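Local coordinates for protein NADH-rubredoxin oxidoreductase (Clostridium acetobutylicum, PDB 3KLJ) that catalyses the NADH-dependent reduction of rubredoxin, carrying electrons through its bound FAD in the oxygen-scavenging chain of an obligate anaerobe, at residues E126-Y131 and L137-E142; G147-I152 and Q163-S168; L157-A162 and A172-I177. All blocks are in the same frame, centred on the assembly; numbering follows the deposited sequence.

Contact 1 of 3, residues E126-Y131 and L137-E142. With FAD (flavin-adenine dinucleotide), chain B.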
loop_
_atom_site.group_PDB
_atom_site.type_symbol
_atom_site.label_atom_id
_atom_site.label_comp_id
_atom_site.label_asym_id
_atom_site.label_seq_id
_atom_site.Cartn_x
_atom_site.Cartn_y
_atom_site.Cartn_z
ATOM N N GLU A 126 -9.763 -17.294 -14.931
ATOM C CA GLU A 126 -8.751 -17.020 -13.927
ATOM C C GLU A 126 -8.690 -15.524 -13.643
ATOM O O GLU A 126 -8.638 -14.714 -14.573
ATOM C CB GLU A 126 -7.384 -17.536 -14.388
ATOM C CG GLU A 126 -6.307 -17.536 -13.291
ATOM C CD GLU A 126 -5.144 -18.484 -13.583
ATOM O OE1 GLU A 126 -5.137 -19.122 -14.662
ATOM O OE2 GLU A 126 -4.235 -18.591 -12.725
ATOM N N ILE A 127 -8.728 -15.168 -12.361
ATOM C CA ILE A 127 -8.529 -13.787 -11.931
ATOM C C ILE A 127 -7.163 -13.665 -11.274
ATOM O O ILE A 127 -6.804 -14.469 -10.419
ATOM C CB ILE A 127 -9.635 -13.290 -10.953
ATOM C CG1 ILE A 127 -10.969 -13.090 -11.678
ATOM C CG2 ILE A 127 -9.237 -11.976 -10.313
ATOM C CD1 ILE A 127 -11.937 -14.251 -11.526
ATOM N N PHE A 128 -6.408 -12.658 -11.693
ATOM C CA PHE A 128 -5.104 -12.383 -11.127
ATOM C C PHE A 128 -5.173 -11.132 -10.271
ATOM O O PHE A 128 -6.044 -10.272 -10.464
ATOM C CB PHE A 128 -4.068 -12.191 -12.239
ATOM C CG PHE A 128 -3.866 -13.416 -13.091
ATOM C CD1 PHE A 128 -4.613 -13.604 -14.244
ATOM C CD2 PHE A 128 -2.950 -14.397 -12.717
ATOM C CE1 PHE A 128 -4.442 -14.750 -15.023
ATOM C CE2 PHE A 128 -2.768 -15.547 -13.493
ATOM C CZ PHE A 128 -3.514 -15.720 -14.642
ATOM N N SER A 129 -4.268 -11.047 -9.308
ATOM C CA SER A 129 -3.958 -9.764 -8.690
ATOM C C SER A 129 -2.472 -9.646 -8.460
ATOM O O SER A 129 -1.754 -10.640 -8.443
ATOM C CB SER A 129 -4.740 -9.521 -7.397
ATOM O OG SER A 129 -5.050 -10.711 -6.730
ATOM N N LEU A 130 -2.020 -8.412 -8.308
ATOM C CA LEU A 130 -0.621 -8.146 -8.118
ATOM C C LEU A 130 -0.382 -7.773 -6.662
ATOM O O LEU A 130 -0.704 -6.658 -6.230
ATOM C CB LEU A 130 -0.166 -7.023 -9.058
ATOM C CG LEU A 130 1.288 -6.560 -8.971
ATOM C CD1 LEU A 130 2.234 -7.732 -9.239
ATOM C CD2 LEU A 130 1.543 -5.406 -9.943
ATOM N N TYR A 131 0.160 -8.721 -5.912
ATOM C CA TYR A 131 0.642 -8.452 -4.567
ATOM C C TYR A 131 2.097 -8.890 -4.427
ATOM O O TYR A 131 2.930 -8.127 -3.933
ATOM C CB TYR A 131 -0.223 -9.115 -3.481
ATOM C CG TYR A 131 0.071 -8.493 -2.134
ATOM C CD1 TYR A 131 -0.534 -7.292 -1.767
ATOM C CD2 TYR A 131 1.002 -9.061 -1.259
ATOM C CE1 TYR A 131 -0.241 -6.679 -0.559
ATOM C CE2 TYR A 131 1.302 -8.456 -0.047
ATOM C CZ TYR A 131 0.672 -7.256 0.291
ATOM O OH TYR A 131 0.935 -6.634 1.491
ATOM N N LEU A 137 4.991 -12.523 -11.932
ATOM C CA LEU A 137 5.375 -13.535 -12.925
ATOM C C LEU A 137 4.164 -14.165 -13.608
ATOM O O LEU A 137 4.145 -14.303 -14.829
ATOM C CB LEU A 137 6.242 -14.631 -12.286
ATOM C CG LEU A 137 7.679 -14.319 -11.858
ATOM C CD1 LEU A 137 8.381 -15.611 -11.461
ATOM C CD2 LEU A 137 8.461 -13.619 -12.966
ATOM N N LYS A 138 3.164 -14.554 -12.815
ATOM C CA LYS A 138 1.915 -15.107 -13.346
ATOM C C LYS A 138 1.234 -14.119 -14.308
ATOM O O LYS A 138 0.750 -14.511 -15.377
ATOM C CB LYS A 138 0.963 -15.495 -12.208
ATOM C CG LYS A 138 1.351 -16.767 -11.459
ATOM C CD LYS A 138 0.340 -17.083 -10.358
ATOM C CE LYS A 138 0.954 -17.923 -9.242
ATOM N NZ LYS A 138 1.289 -19.321 -9.670
ATOM N N ILE A 139 1.195 -12.845 -13.926
ATOM C CA ILE A 139 0.670 -11.803 -14.812
ATOM C C ILE A 139 1.525 -11.651 -16.071
ATOM O O ILE A 139 0.984 -11.571 -17.174
ATOM C CB ILE A 139 0.508 -10.432 -14.092
ATOM C CG1 ILE A 139 -0.578 -10.531 -13.017
ATOM C CG2 ILE A 139 0.141 -9.358 -15.101
ATOM C CD1 ILE A 139 -0.386 -9.596 -11.837
ATOM N N LYS A 140 2.849 -11.611 -15.907
ATOM C CA LYS A 140 3.767 -11.511 -17.051
ATOM C C LYS A 140 3.416 -12.529 -18.126
ATOM O O LYS A 140 3.276 -12.183 -19.297
ATOM C CB LYS A 140 5.221 -11.724 -16.617
ATOM C CG LYS A 140 5.919 -10.486 -16.059
ATOM C CD LYS A 140 7.435 -10.665 -16.106
ATOM C CE LYS A 140 7.979 -10.352 -17.484
ATOM N NZ LYS A 140 9.368 -10.850 -17.656
ATOM N N ASP A 141 3.248 -13.782 -17.702
ATOM C CA ASP A 141 3.056 -14.903 -18.619
ATOM C C ASP A 141 1.677 -14.964 -19.252
ATOM O O ASP A 141 1.563 -15.312 -20.426
ATOM C CB ASP A 141 3.385 -16.226 -17.928
ATOM C CG ASP A 141 4.874 -16.419 -17.731
ATOM O OD1 ASP A 141 5.490 -15.581 -17.038
ATOM O OD2 ASP A 141 5.427 -17.400 -18.274
ATOM N N GLU A 142 0.634 -14.633 -18.493
ATOM C CA GLU A 142 -0.711 -14.623 -19.066
ATOM C C GLU A 142 -0.859 -13.526 -20.115
ATOM O O GLU A 142 -1.510 -13.734 -21.138
ATOM C CB GLU A 142 -1.799 -14.513 -17.996
ATOM C CG GLU A 142 -2.509 -15.819 -17.659
ATOM C CD GLU A 142 -3.280 -16.428 -18.826
ATOM O OE1 GLU A 142 -4.521 -16.281 -18.887
ATOM O OE2 GLU A 142 -2.641 -17.053 -19.686
HETATM P PA FAD B . 4.388 -6.855 3.172
HETATM O O1A FAD B . 3.080 -7.381 2.644
HETATM O O2A FAD B . 5.203 -6.148 2.116
HETATM O O5B FAD B . 5.230 -8.055 3.803
HETATM C C5B FAD B . 4.633 -8.966 4.707
HETATM C C4B FAD B . 5.233 -10.356 4.495
HETATM O O4B FAD B . 4.728 -11.252 5.484
HETATM C C3B FAD B . 4.833 -10.930 3.139
HETATM O O3B FAD B . 5.995 -11.382 2.464
HETATM C C2B FAD B . 3.896 -12.081 3.457
HETATM O O2B FAD B . 4.059 -13.170 2.576
HETATM C C1B FAD B . 4.317 -12.461 4.869
HETATM N N9A FAD B . 3.252 -13.119 5.648
HETATM C C8A FAD B . 1.906 -12.873 5.599
HETATM N N7A FAD B . 1.286 -13.695 6.478
HETATM C C5A FAD B . 2.212 -14.457 7.093
HETATM C C6A FAD B . 2.116 -15.457 8.062
HETATM N N6A FAD B . 0.931 -15.999 8.349
HETATM N N1A FAD B . 3.274 -16.077 8.498
HETATM C C2A FAD B . 4.506 -15.717 7.985
HETATM N N3A FAD B . 4.590 -14.734 7.017
HETATM C C4A FAD B . 3.458 -14.108 6.579
HETATM N N1 FAD B . 3.467 1.765 -1.072
HETATM C C2 FAD B . 3.846 3.084 -1.202
HETATM O O2 FAD B . 4.035 3.756 -0.203
HETATM N N3 FAD B . 4.042 3.645 -2.447
HETATM C C4 FAD B . 3.842 2.890 -3.578
HETATM O O4 FAD B . 4.011 3.426 -4.677
HETATM C C4X FAD B . 3.442 1.550 -3.463
HETATM N N5 FAD B . 3.243 0.764 -4.588
HETATM C C5X FAD B . 2.855 -0.557 -4.465
HETATM C C6 FAD B . 2.650 -1.343 -5.607
HETATM C C7 FAD B . 2.267 -2.687 -5.464
HETATM C C7M FAD B . 2.045 -3.534 -6.683
HETATM C C8 FAD B . 2.079 -3.232 -4.194
HETATM C C8M FAD B . 1.661 -4.670 -4.012
HETATM C C9 FAD B . 2.279 -2.443 -3.067
HETATM C C9A FAD B . 2.671 -1.108 -3.197
HETATM N N10 FAD B . 2.877 -0.325 -2.062
HETATM C C10 FAD B . 3.262 0.995 -2.196
HETATM C "C1'" FAD B . 2.658 -0.903 -0.703
HETATM C "C2'" FAD B . 3.945 -1.344 -0.039
HETATM O "O2'" FAD B . 4.488 -2.413 -0.788
HETATM C "C3'" FAD B . 3.591 -1.800 1.362
HETATM O "O3'" FAD B . 3.152 -0.691 2.124
HETATM C "C4'" FAD B . 4.754 -2.452 2.092
HETATM O "O4'" FAD B . 5.258 -3.552 1.345
HETATM C "C5'" FAD B . 4.248 -2.970 3.432
HETATM O "O5'" FAD B . 5.281 -3.734 4.001
HETATM P P FAD B . 4.940 -4.807 5.123
HETATM O O1P FAD B . 6.238 -5.438 5.600
HETATM O O2P FAD B . 4.103 -4.202 6.223
HETATM O O3P FAD B . 3.992 -5.896 4.401
#
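F128 and L130 meet I139 on helix 133-146, the tightly packed part of the contact. CB of F128 lies 3.9 Å from CG1 of I139. I139 CG1 is anti to the carbonyl carbon of I139 (chi1 -66°), and the extended branch carries I139 CD1 to within 3.8 Å of L130 CB. These two side chains cross at about a right angle. The F128 ring meets the helix obliquely, with CE2 3.9 Å from CB of K138. Past CB, K138 turns outward and is exposed. This outer side is looser and charged, without an ion pair between the segments. OE1 of E126 and OE1 of E142 lie 5.1 Å apart, and K138 NZ is 6.4 Å from E126 OE2.

At the other end the segment reaches FAD. OH of Y131 donates a hydrogen bond of 2.5 Å to FAD O1A, at the ring edge and in its plane. CD2 of L130 sits 3.8 Å from the flavin methyl C7M. The contact thus links the NADH-binding domain to the FAD pocket. The short, weakly bonded strand 127-128 lies at one edge of the parallel sheet, beside strand 222-225. L130 also packs on L157 and L161 of helix 156-168.

Contact 2 of 3, residues G147-I152 and Q163-S168; sequences GKAFII and QAIIDS
I165 sets its side chain against A149 and I151, joining the first strand to the helix of a beta-alpha-beta unit. The unit consists of strand 149-152, helix 156-168 and strand 172-175. It belongs to the Rossmann-type NADH-binding domain, and a glycine-rich turn between the strand and the helix is consistent with dinucleotide binding.

The contact is small, buried and wholly apolar. A149 and I151 both point their CB toward the helix, while F150 between them points away. I165 CG1 is anti to the carbonyl carbon (chi1 -62°) and the rest of the chain is extended. This sends CD1 of I165 to the strand, where it lies 3.8 Å from CB of A149. The other branch follows it: CG2 of I165 is 4.1 Å from the same CB of A149. Both branches therefore touch the one alanine methyl.

I151 has a similar first torsion, but its second is 104°, away from the staggered positions. CD1 of I151 meets CD1 of I165 tip to tip at 4.1 Å.

I224 of strand 222-225 touches all three residues of the contact, and I55 of helix 51-56 also packs on I165. One turn on, S168 turns its hydroxyl back to the main chain. OG of S168 donates to the carbonyl O of I165 at 2.7 Å, tilted 28° from the carbonyl plane.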
loop_
_atom_site.group_PDB
_atom_site.type_symbol
_atom_site.label_atom_id
_atom_site.label_comp_id
_atom_site.label_asym_id
_atom_site.label_seq_id
_atom_site.Cartn_x
_atom_site.Cartn_y
_atom_site.Cartn_z
ATOM N N GLY A 147 -2.339 -12.104 -24.826
ATOM C CA GLY A 147 -2.034 -11.045 -25.786
ATOM C C GLY A 147 -2.487 -9.654 -25.377
ATOM O O GLY A 147 -2.127 -8.673 -26.033
ATOM N N LYS A 148 -3.297 -9.573 -24.318
ATOM C CA LYS A 148 -3.755 -8.289 -23.746
ATOM C C LYS A 148 -4.266 -8.450 -22.305
ATOM O O LYS A 148 -4.612 -9.552 -21.880
ATOM C CB LYS A 148 -4.808 -7.602 -24.639
ATOM C CG LYS A 148 -6.073 -8.419 -24.906
ATOM C CD LYS A 148 -6.705 -8.073 -26.250
ATOM C CE LYS A 148 -7.529 -6.795 -26.184
ATOM N NZ LYS A 148 -8.034 -6.387 -27.535
ATOM N N ALA A 149 -4.299 -7.348 -21.557
ATOM C CA ALA A 149 -4.760 -7.378 -20.166
ATOM C C ALA A 149 -5.999 -6.505 -19.941
ATOM O O ALA A 149 -6.190 -5.492 -20.618
ATOM C CB ALA A 149 -3.638 -6.962 -19.218
ATOM N N PHE A 150 -6.838 -6.916 -18.992
ATOM C CA PHE A 150 -7.973 -6.104 -18.564
ATOM C C PHE A 150 -7.892 -5.947 -17.052
ATOM O O PHE A 150 -8.014 -6.934 -16.313
ATOM C CB PHE A 150 -9.299 -6.744 -19.001
ATOM C CG PHE A 150 -10.516 -5.897 -18.717
ATOM C CD1 PHE A 150 -10.627 -4.601 -19.234
ATOM C CD2 PHE A 150 -11.566 -6.404 -17.961
ATOM C CE1 PHE A 150 -11.754 -3.821 -18.974
ATOM C CE2 PHE A 150 -12.697 -5.636 -17.699
ATOM C CZ PHE A 150 -12.790 -4.339 -18.208
ATOM N N ILE A 151 -7.649 -4.715 -16.602
ATOM C CA ILE A 151 -7.498 -4.427 -15.183
ATOM C C ILE A 151 -8.799 -3.876 -14.600
ATOM O O ILE A 151 -9.287 -2.827 -15.022
ATOM C CB ILE A 151 -6.299 -3.463 -14.899
ATOM C CG1 ILE A 151 -4.976 -4.128 -15.287
ATOM C CG2 ILE A 151 -6.229 -3.072 -13.420
ATOM C CD1 ILE A 151 -4.391 -3.640 -16.575
ATOM N N ILE A 152 -9.358 -4.601 -13.638
ATOM C CA ILE A 152 -10.573 -4.186 -12.946
ATOM C C ILE A 152 -10.205 -3.504 -11.627
ATOM O O ILE A 152 -9.504 -4.089 -10.785
ATOM C CB ILE A 152 -11.521 -5.398 -12.701
ATOM C CG1 ILE A 152 -12.119 -5.876 -14.036
ATOM C CG2 ILE A 152 -12.611 -5.040 -11.684
ATOM C CD1 ILE A 152 -12.971 -7.112 -13.943
ATOM N N GLN A 163 0.077 0.769 -17.264
ATOM C CA GLN A 163 1.253 1.352 -17.912
ATOM C C GLN A 163 2.412 0.361 -17.962
ATOM O O GLN A 163 3.070 0.235 -18.994
ATOM C CB GLN A 163 1.704 2.646 -17.223
ATOM C CG GLN A 163 2.872 3.363 -17.931
ATOM C CD GLN A 163 2.545 3.817 -19.361
ATOM O OE1 GLN A 163 2.670 3.053 -20.324
ATOM N NE2 GLN A 163 2.145 5.071 -19.499
ATOM N N ALA A 164 2.664 -0.323 -16.847
ATOM C CA ALA A 164 3.714 -1.348 -16.797
ATOM C C ALA A 164 3.506 -2.427 -17.860
ATOM O O ALA A 164 4.460 -2.863 -18.502
ATOM C CB ALA A 164 3.801 -1.968 -15.418
ATOM N N ILE A 165 2.257 -2.845 -18.043
ATOM C CA ILE A 165 1.919 -3.856 -19.035
ATOM C C ILE A 165 2.054 -3.305 -20.462
ATOM O O ILE A 165 2.509 -4.033 -21.353
ATOM C CB ILE A 165 0.526 -4.483 -18.789
ATOM C CG1 ILE A 165 0.501 -5.195 -17.433
ATOM C CG2 ILE A 165 0.173 -5.481 -19.905
ATOM C CD1 ILE A 165 -0.869 -5.643 -17.000
ATOM N N ILE A 166 1.661 -2.042 -20.666
ATOM C CA ILE A 166 1.908 -1.340 -21.936
ATOM C C ILE A 166 3.410 -1.311 -22.203
ATOM O O ILE A 166 3.858 -1.733 -23.265
ATOM C CB ILE A 166 1.368 0.131 -21.967
ATOM C CG1 ILE A 166 -0.123 0.234 -21.602
ATOM C CG2 ILE A 166 1.664 0.798 -23.322
ATOM C CD1 ILE A 166 -1.046 -0.675 -22.371
ATOM N N ASP A 167 4.179 -0.844 -21.219
ATOM C CA ASP A 167 5.637 -0.762 -21.340
ATOM C C ASP A 167 6.313 -2.091 -21.694
ATOM O O ASP A 167 7.310 -2.100 -22.414
ATOM C CB ASP A 167 6.255 -0.208 -20.057
ATOM C CG ASP A 167 5.947 1.268 -19.837
ATOM O OD1 ASP A 167 6.302 1.772 -18.753
ATOM O OD2 ASP A 167 5.354 1.920 -20.719
ATOM N N SER A 168 5.781 -3.199 -21.180
ATOM C CA SER A 168 6.337 -4.530 -21.452
ATOM C C SER A 168 6.116 -4.969 -22.900
ATOM O O SER A 168 6.815 -5.857 -23.401
ATOM C CB SER A 168 5.763 -5.569 -20.480
ATOM O OG SER A 168 4.424 -5.894 -20.805
#

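Contact 3 of 3, residues L157-A162 and A172-I177; sequences LGIELA and ASIGII. With FAD (flavin-adenine dinucleotide), chain B.
I174 meets I159 and A162 with no flat side chain between helix and strand. The flat group nearby is the flavin, reached by L157 from the same helix. L157 CG is anti to the backbone N (chi1 171°), and the leucine fork lies over one face of the flavin at its dimethyl end. CD2 of L157 stands nearly above the ring carbon C7 of FAD, at 4.0 Å, and CD1 of L157 is 3.4 Å from the methyl C7M.

Across the contact the work is done by I174 CD1. It touches CB of A162 at 4.0 Å. It also lies 3.9 Å from CA of I159, beside the carbonyl O of G158. CG1 of I159 meets CD1 of I174 at 4.0 Å, the two side chains crossing at about a right angle. G158 has no side chain to intervene, and it fits the last glycine of a GxGxxG-type turn.

The 157-162 part of helix 156-168 and strand 172-175 run nearly antiparallel, at 165°, as in a right-handed beta-alpha-beta crossover. The strand bonds to strand 149-152 through S173 and G175, and to strand 204-206 through I174. E160 and L161 of the helix meet helix 51-56.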
loop_
_atom_site.group_PDB
_atom_site.type_symbol
_atom_site.label_atom_id
_atom_site.label_comp_id
_atom_site.label_asym_id
_atom_site.label_seq_id
_atom_site.Cartn_x
_atom_site.Cartn_y
_atom_site.Cartn_z
ATOM N N LEU A 157 -2.832 1.699 -8.205
ATOM C CA LEU A 157 -2.139 0.475 -8.583
ATOM C C LEU A 157 -2.648 -0.077 -9.916
ATOM O O LEU A 157 -1.858 -0.523 -10.752
ATOM C CB LEU A 157 -2.252 -0.558 -7.452
ATOM C CG LEU A 157 -1.801 -2.016 -7.640
ATOM C CD1 LEU A 157 -0.524 -2.145 -8.468
ATOM C CD2 LEU A 157 -1.621 -2.645 -6.277
ATOM N N GLY A 158 -3.961 -0.028 -10.123
ATOM C CA GLY A 158 -4.555 -0.479 -11.382
ATOM C C GLY A 158 -4.044 0.314 -12.576
ATOM O O GLY A 158 -3.740 -0.248 -13.632
ATOM N N ILE A 159 -3.944 1.626 -12.395
ATOM C CA ILE A 159 -3.413 2.516 -13.426
ATOM C C ILE A 159 -1.918 2.285 -13.673
ATOM O O ILE A 159 -1.505 2.126 -14.817
ATOM C CB ILE A 159 -3.716 4.007 -13.134
ATOM C CG1 ILE A 159 -5.212 4.203 -12.858
ATOM C CG2 ILE A 159 -3.364 4.852 -14.343
ATOM C CD1 ILE A 159 -5.557 5.510 -12.166
ATOM N N GLU A 160 -1.118 2.245 -12.608
ATOM C CA GLU A 160 0.310 1.945 -12.741
ATOM C C GLU A 160 0.585 0.601 -13.427
ATOM O O GLU A 160 1.501 0.510 -14.242
ATOM C CB GLU A 160 1.014 1.990 -11.387
ATOM C CG GLU A 160 1.145 3.393 -10.807
ATOM C CD GLU A 160 1.859 3.412 -9.477
ATOM O OE1 GLU A 160 2.096 2.333 -8.899
ATOM O OE2 GLU A 160 2.183 4.516 -8.997
ATOM N N LEU A 161 -0.203 -0.424 -13.084
ATOM C CA LEU A 161 -0.053 -1.767 -13.667
ATOM C C LEU A 161 -0.314 -1.740 -15.165
ATOM O O LEU A 161 0.429 -2.352 -15.940
ATOM C CB LEU A 161 -0.984 -2.778 -12.991
ATOM C CG LEU A 161 -1.010 -4.243 -13.475
ATOM C CD1 LEU A 161 0.377 -4.807 -13.676
ATOM C CD2 LEU A 161 -1.756 -5.091 -12.471
ATOM N N ALA A 162 -1.367 -1.024 -15.561
ATOM C CA ALA A 162 -1.717 -0.852 -16.968
ATOM C C ALA A 162 -0.542 -0.300 -17.768
ATOM O O ALA A 162 -0.199 -0.847 -18.814
ATOM C CB ALA A 162 -2.937 0.045 -17.116
ATOM N N ALA A 172 -3.326 -2.923 -22.886
ATOM C CA ALA A 172 -4.077 -3.056 -21.643
ATOM C C ALA A 172 -5.077 -1.914 -21.501
ATOM O O ALA A 172 -4.808 -0.785 -21.920
ATOM C CB ALA A 172 -3.129 -3.075 -20.450
ATOM N N SER A 173 -6.237 -2.221 -20.928
ATOM C CA SER A 173 -7.230 -1.207 -20.601
ATOM C C SER A 173 -7.821 -1.489 -19.219
ATOM O O SER A 173 -7.626 -2.579 -18.650
ATOM C CB SER A 173 -8.311 -1.105 -21.694
ATOM O OG SER A 173 -9.110 -2.274 -21.769
ATOM N N ILE A 174 -8.516 -0.500 -18.667
ATOM C CA ILE A 174 -9.053 -0.604 -17.316
ATOM C C ILE A 174 -10.575 -0.567 -17.351
ATOM O O ILE A 174 -11.164 0.140 -18.169
ATOM C CB ILE A 174 -8.509 0.536 -16.421
ATOM C CG1 ILE A 174 -6.982 0.459 -16.337
ATOM C CG2 ILE A 174 -9.134 0.506 -15.016
ATOM C CD1 ILE A 174 -6.312 1.774 -15.870
ATOM N N GLY A 175 -11.201 -1.329 -16.459
ATOM C CA GLY A 175 -12.642 -1.267 -16.257
ATOM C C GLY A 175 -12.952 -0.885 -14.823
ATOM O O GLY A 175 -12.404 -1.472 -13.885
ATOM N N ILE A 176 -13.807 0.121 -14.652
ATOM C CA ILE A 176 -14.228 0.593 -13.325
ATOM C C ILE A 176 -15.755 0.640 -13.276
ATOM O O ILE A 176 -16.399 0.757 -14.319
ATOM C CB ILE A 176 -13.612 1.994 -12.954
ATOM C CG1 ILE A 176 -14.150 3.109 -13.862
ATOM C CG2 ILE A 176 -12.091 1.957 -13.006
ATOM C CD1 ILE A 176 -13.665 4.508 -13.481
ATOM N N ILE A 177 -16.335 0.550 -12.083
ATOM C CA ILE A 177 -17.799 0.585 -11.954
ATOM C C ILE A 177 -18.403 2.001 -11.795
ATOM O O ILE A 177 -19.581 2.211 -12.099
ATOM C CB ILE A 177 -18.333 -0.392 -10.862
ATOM C CG1 ILE A 177 -17.826 -0.008 -9.466
ATOM C CG2 ILE A 177 -18.004 -1.875 -11.230
ATOM C CD1 ILE A 177 -18.229 -0.992 -8.362
HETATM P PA FAD B . 4.388 -6.855 3.172
HETATM O O1A FAD B . 3.080 -7.381 2.644
HETATM O O2A FAD B . 5.203 -6.148 2.116
HETATM O O5B FAD B . 5.230 -8.055 3.803
HETATM C C5B FAD B . 4.633 -8.966 4.707
HETATM C C4B FAD B . 5.233 -10.356 4.495
HETATM O O4B FAD B . 4.728 -11.252 5.484
HETATM C C3B FAD B . 4.833 -10.930 3.139
HETATM O O3B FAD B . 5.995 -11.382 2.464
HETATM C C2B FAD B . 3.896 -12.081 3.457
HETATM O O2B FAD B . 4.059 -13.170 2.576
HETATM C C1B FAD B . 4.317 -12.461 4.869
HETATM N N9A FAD B . 3.252 -13.119 5.648
HETATM C C8A FAD B . 1.906 -12.873 5.599
HETATM N N7A FAD B . 1.286 -13.695 6.478
HETATM C C5A FAD B . 2.212 -14.457 7.093
HETATM C C6A FAD B . 2.116 -15.457 8.062
HETATM N N6A FAD B . 0.931 -15.999 8.349
HETATM N N1A FAD B . 3.274 -16.077 8.498
HETATM C C2A FAD B . 4.506 -15.717 7.985
HETATM N N3A FAD B . 4.590 -14.734 7.017
HETATM C C4A FAD B . 3.458 -14.108 6.579
HETATM N N1 FAD B . 3.467 1.765 -1.072
HETATM C C2 FAD B . 3.846 3.084 -1.202
HETATM O O2 FAD B . 4.035 3.756 -0.203
HETATM N N3 FAD B . 4.042 3.645 -2.447
HETATM C C4 FAD B . 3.842 2.890 -3.578
HETATM O O4 FAD B . 4.011 3.426 -4.677
HETATM C C4X FAD B . 3.442 1.550 -3.463
HETATM N N5 FAD B . 3.243 0.764 -4.588
HETATM C C5X FAD B . 2.855 -0.557 -4.465
HETATM C C6 FAD B . 2.650 -1.343 -5.607
HETATM C C7 FAD B . 2.267 -2.687 -5.464
HETATM C C7M FAD B . 2.045 -3.534 -6.683
HETATM C C8 FAD B . 2.079 -3.232 -4.194
HETATM C C8M FAD B . 1.661 -4.670 -4.012
HETATM C C9 FAD B . 2.279 -2.443 -3.067
HETATM C C9A FAD B . 2.671 -1.108 -3.197
HETATM N N10 FAD B . 2.877 -0.325 -2.062
HETATM C C10 FAD B . 3.262 0.995 -2.196
HETATM C "C1'" FAD B . 2.658 -0.903 -0.703
HETATM C "C2'" FAD B . 3.945 -1.344 -0.039
HETATM O "O2'" FAD B . 4.488 -2.413 -0.788
HETATM C "C3'" FAD B . 3.591 -1.800 1.362
HETATM O "O3'" FAD B . 3.152 -0.691 2.124
HETATM C "C4'" FAD B . 4.754 -2.452 2.092
HETATM O "O4'" FAD B . 5.258 -3.552 1.345
HETATM C "C5'" FAD B . 4.248 -2.970 3.432
HETATM O "O5'" FAD B . 5.281 -3.734 4.001
HETATM P P FAD B . 4.940 -4.807 5.123
HETATM O O1P FAD B . 6.238 -5.438 5.600
HETATM O O2P FAD B . 4.103 -4.202 6.223
HETATM O O3P FAD B . 3.992 -5.896 4.401
#

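Overall arrangement
All three contacts belong to one parallel sheet and the helices packed on it. Contacts 2 and 3 are buried and apolar. They share helix 156-168, which packs on strand 149-152 in contact 2 and on its neighbour 172-175 in contact 3. These strands are probably hydrogen-bonded at I151 O to G175 N and I151 N to S173 O. Contact 1 lies at an outer strand and is only partly buried, with charged side chains on its outer side. It touches contact 2 through I139 and I165, and contact 3 through L130. Contacts 1 and 3 both reach FAD, but contact 1 adds a polar bond to the phosphate, whereas contact 3 offers hydrocarbon alone.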